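Local coordinates for protein exosome complex component Rrp42 (Pyrococcus abyssi, PDB 2PO1) that probably forms a non-catalytic part of the RNA-degrading archaeal exosome and helps to structure the active site of its partner Rrp41, at residues 88-93 with 142-147. Sequence-based numbering, arbitrary orientation.
Sequences ELVPLA and DVHVLD. With nucleotides of chain A.
Val90 sets CG1 over one face of the His144 imidazole, 3.5 Å from the ring centroid and 13° off the normal, a CH-pi contact with the side chains crossing at about a right angle. The ring turns NE2 to an acidic side chain of another protein chain. Glu88 meets this ring obliquely, its CB 3.8 Å from ND1 of His144, while a bend at chi2 (-67°) leads the carboxylate to the adenine of A4 of chain A. OE2 of Glu88 accepts a bent bond from N6 of A4 (3.2 Å, 136°), and N1 of A4 lies 2.9 Å from OE2. An alanine at Glu88 would probably leave the adenine amino group without this acceptor. The strands pair in parallel: Glu88 N donates to Val143 O (2.7 Å), and Val145 N to Glu88 O (2.9 Å). On the face opposite His144, Leu89 lies alongside Val145, CD1 to CG2 3.7 Å. The 3-10 turn 91-93 brings Ala93 CB to 3.9 Å from Val145 CG1. Within this chain 82-89 is the outermost strand of the RNase PH-type sheet, joined to 135-147 by a beta-alpha-beta crossover through helix 104-118; this helix and 152-166 pack against Leu89, and strand 60-71 flanks 135-147.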
ATOM      1  N   GLU C  88     -11.856   5.059  12.125  1.00 15.21           N
ATOM      2  CA  GLU C  88     -11.886   3.689  11.750  1.00 17.06           C
ATOM      3  C   GLU C  88     -13.325   3.181  11.767  1.00 16.96           C
ATOM      4  O   GLU C  88     -14.039   3.173  12.801  1.00 16.76           O
ATOM      5  CB  GLU C  88     -11.036   2.885  12.703  1.00 18.19           C
ATOM      6  CG  GLU C  88      -9.556   3.294  12.694  1.00 21.37           C
ATOM      7  CD  GLU C  88      -8.887   2.957  11.371  1.00 26.79           C
ATOM      8  OE1 GLU C  88      -8.344   3.852  10.695  1.00 31.14           O
ATOM      9  OE2 GLU C  88      -8.970   1.801  10.975  1.00 28.85           O
ATOM     10  N   LEU C  89     -13.764   2.831  10.574  1.00 17.34           N
ATOM     11  CA  LEU C  89     -15.079   2.187  10.345  1.00 17.79           C
ATOM     12  C   LEU C  89     -14.745   0.708  10.445  1.00 18.22           C
ATOM     13  O   LEU C  89     -14.512   0.050   9.443  1.00 17.67           O
ATOM     14  CB  LEU C  89     -15.556   2.566   8.945  1.00 16.68           C
ATOM     15  CG  LEU C  89     -16.527   3.753   8.903  1.00 17.77           C
ATOM     16  CD1 LEU C  89     -16.603   4.709  10.088  1.00 14.65           C
ATOM     17  CD2 LEU C  89     -16.594   4.488   7.574  1.00 18.28           C
ATOM     18  N   VAL C  90     -14.723   0.186  11.676  1.00 18.44           N
ATOM     19  CA  VAL C  90     -14.171  -1.123  11.870  1.00 21.42           C
ATOM     20  C   VAL C  90     -15.212  -2.106  11.376  1.00 21.31           C
ATOM     21  O   VAL C  90     -16.424  -1.832  11.489  1.00 18.92           O
ATOM     22  CB  VAL C  90     -13.625  -1.376  13.332  1.00 23.21           C
ATOM     23  CG1 VAL C  90     -12.849  -0.095  13.870  1.00 26.70           C
ATOM     24  CG2 VAL C  90     -14.703  -1.658  14.273  1.00 22.85           C
ATOM     25  N   PRO C  91     -14.755  -3.179  10.750  1.00 21.87           N
ATOM     26  CA  PRO C  91     -15.615  -4.158  10.125  1.00 23.02           C
ATOM     27  C   PRO C  91     -16.666  -4.689  11.093  1.00 23.90           C
ATOM     28  O   PRO C  91     -17.780  -5.029  10.665  1.00 24.76           O
ATOM     29  CB  PRO C  91     -14.620  -5.238   9.737  1.00 23.56           C
ATOM     30  CG  PRO C  91     -13.455  -4.474   9.359  1.00 22.38           C
ATOM     31  CD  PRO C  91     -13.337  -3.531  10.503  1.00 23.66           C
ATOM     32  N   LEU C  92     -16.351  -4.687  12.391  1.00 21.53           N
ATOM     33  CA  LEU C  92     -17.318  -5.200  13.329  1.00 22.25           C
ATOM     34  C   LEU C  92     -18.489  -4.284  13.483  1.00 20.29           C
ATOM     35  O   LEU C  92     -19.551  -4.723  13.905  1.00 22.61           O
ATOM     36  CB  LEU C  92     -16.711  -5.578  14.691  1.00 22.56           C
ATOM     37  CG  LEU C  92     -16.243  -4.669  15.809  1.00 22.15           C
ATOM     38  CD1 LEU C  92     -17.296  -3.690  16.289  1.00 20.14           C
ATOM     39  CD2 LEU C  92     -15.958  -5.640  16.937  1.00 18.46           C
ATOM     40  N   ALA C  93     -18.330  -3.030  13.098  1.00 17.64           N
ATOM     41  CA  ALA C  93     -19.411  -2.097  13.276  1.00 17.73           C
ATOM     42  C   ALA C  93     -20.536  -2.244  12.248  1.00 18.80           C
ATOM     43  O   ALA C  93     -21.625  -1.681  12.446  1.00 17.75           O
ATOM     44  CB  ALA C  93     -18.890  -0.673  13.307  1.00 15.60           C
ATOM     45  N   ASP C 142      -8.752   9.548  17.838  1.00 14.66           N
ATOM     46  CA  ASP C 142      -8.873   8.275  17.146  1.00 14.30           C
ATOM     47  C   ASP C 142     -10.296   7.783  17.380  1.00 14.31           C
ATOM     48  O   ASP C 142     -10.750   7.573  18.549  1.00 15.54           O
ATOM     49  CB  ASP C 142      -7.818   7.273  17.582  1.00 16.75           C
ATOM     50  CG  ASP C 142      -6.492   7.555  16.994  1.00 15.17           C
ATOM     51  OD1 ASP C 142      -5.543   7.770  17.783  1.00 17.18           O
ATOM     52  OD2 ASP C 142      -6.379   7.665  15.748  1.00 17.24           O
ATOM     53  N   VAL C 143     -11.013   7.635  16.277  1.00 14.00           N
ATOM     54  CA  VAL C 143     -12.456   7.382  16.345  1.00 14.08           C
ATOM     55  C   VAL C 143     -12.594   5.961  15.882  1.00 14.43           C
ATOM     56  O   VAL C 143     -12.185   5.631  14.736  1.00 12.86           O
ATOM     57  CB  VAL C 143     -13.285   8.199  15.374  1.00 15.00           C
ATOM     58  CG1 VAL C 143     -14.776   7.750  15.495  1.00 13.05           C
ATOM     59  CG2 VAL C 143     -13.085   9.739  15.586  1.00 11.34           C
ATOM     60  N   HIS C 144     -13.100   5.129  16.794  1.00 14.03           N
ATOM     61  CA  HIS C 144     -13.375   3.762  16.547  1.00 14.53           C
ATOM     62  C   HIS C 144     -14.895   3.579  16.505  1.00 16.99           C
ATOM     63  O   HIS C 144     -15.585   3.553  17.571  1.00 16.12           O
ATOM     64  CB  HIS C 144     -12.781   2.936  17.690  1.00 14.38           C
ATOM     65  CG  HIS C 144     -11.990   1.767  17.229  1.00 13.79           C
ATOM     66  ND1 HIS C 144     -10.893   1.902  16.415  1.00 15.89           N
ATOM     67  CD2 HIS C 144     -12.072   0.449  17.538  1.00 14.27           C
ATOM     68  CE1 HIS C 144     -10.384   0.709  16.169  1.00 17.88           C
ATOM     69  NE2 HIS C 144     -11.050  -0.178  16.883  1.00 17.87           N
ATOM     70  N   VAL C 145     -15.447   3.464  15.297  1.00 16.45           N
ATOM     71  CA  VAL C 145     -16.933   3.333  15.201  1.00 16.00           C
ATOM     72  C   VAL C 145     -17.192   1.863  15.558  1.00 16.28           C
ATOM     73  O   VAL C 145     -16.575   1.001  14.952  1.00 16.31           O
ATOM     74  CB  VAL C 145     -17.471   3.738  13.823  1.00 15.30           C
ATOM     75  CG1 VAL C 145     -18.930   3.253  13.635  1.00 13.16           C
ATOM     76  CG2 VAL C 145     -17.374   5.244  13.665  1.00 12.15           C
ATOM     77  N   LEU C 146     -18.002   1.604  16.597  1.00 15.50           N
ATOM     78  CA  LEU C 146     -18.235   0.238  17.084  1.00 17.00           C
ATOM     79  C   LEU C 146     -19.549  -0.375  16.596  1.00 17.65           C
ATOM     80  O   LEU C 146     -19.661  -1.570  16.584  1.00 18.75           O
ATOM     81  CB  LEU C 146     -18.241   0.163  18.606  1.00 17.15           C
ATOM     82  CG  LEU C 146     -17.014   0.674  19.334  1.00 16.43           C
ATOM     83  CD1 LEU C 146     -17.311   0.633  20.795  1.00 18.79           C
ATOM     84  CD2 LEU C 146     -15.759  -0.167  18.937  1.00 15.19           C
ATOM     85  N   ASP C 147     -20.527   0.433  16.181  1.00 16.95           N
ATOM     86  CA  ASP C 147     -21.812  -0.127  15.727  1.00 19.35           C
ATOM     87  C   ASP C 147     -22.425   0.979  14.938  1.00 18.33           C
ATOM     88  O   ASP C 147     -22.631   2.035  15.470  1.00 19.23           O
ATOM     89  CB  ASP C 147     -22.722  -0.415  16.923  1.00 19.09           C
ATOM     90  CG  ASP C 147     -23.552  -1.672  16.756  1.00 23.96           C
ATOM     91  OD1 ASP C 147     -24.217  -2.030  17.749  1.00 26.65           O
ATOM     92  OD2 ASP C 147     -23.549  -2.326  15.684  1.00 22.41           O
TER
ATOM     93  P     A A   4      -3.833  -4.132   3.863  1.00124.25           P
ATOM     94  OP1   A A   4      -3.769  -5.556   3.454  1.00133.23           O
ATOM     95  OP2   A A   4      -4.355  -3.113   2.905  1.00114.41           O
ATOM     96  O5'   A A   4      -2.321  -3.705   4.241  1.00127.28           O
ATOM     97  C5'   A A   4      -1.984  -2.677   5.197  1.00121.39           C
ATOM     98  C4'   A A   4      -1.911  -1.280   4.584  1.00110.45           C
ATOM     99  O4'   A A   4      -3.238  -0.781   4.210  1.00100.11           O
ATOM    100  C3'   A A   4      -1.271  -0.231   5.496  1.00108.58           C
ATOM    101  O3'   A A   4      -0.028   0.222   4.937  1.00111.66           O
ATOM    102  C2'   A A   4      -2.308   0.905   5.578  1.00 97.72           C
ATOM    103  O2'   A A   4      -1.906   2.030   4.810  1.00 94.00           O
ATOM    104  C1'   A A   4      -3.629   0.289   5.067  1.00 91.32           C
ATOM    105  N9    A A   4      -4.566  -0.215   6.119  1.00 90.94           N
ATOM    106  C8    A A   4      -4.917  -1.587   6.402  1.00 96.67           C
ATOM    107  N7    A A   4      -5.757  -1.787   7.396  1.00 96.31           N
ATOM    108  C5    A A   4      -5.993  -0.433   7.810  1.00 90.57           C
ATOM    109  C6    A A   4      -6.816   0.085   8.837  1.00 89.00           C
ATOM    110  N6    A A   4      -7.546  -0.770   9.617  1.00 93.05           N
ATOM    111  N1    A A   4      -6.848   1.501   8.985  1.00 83.56           N
ATOM    112  C2    A A   4      -6.102   2.330   8.190  1.00 78.30           C
ATOM    113  N3    A A   4      -5.284   1.964   7.201  1.00 78.22           N
ATOM    114  C4    A A   4      -5.276   0.554   7.051  1.00 85.50           C
TER
HETATM  115  O   HOH W   1     -22.058  -4.324  15.248  1.00 25.27           O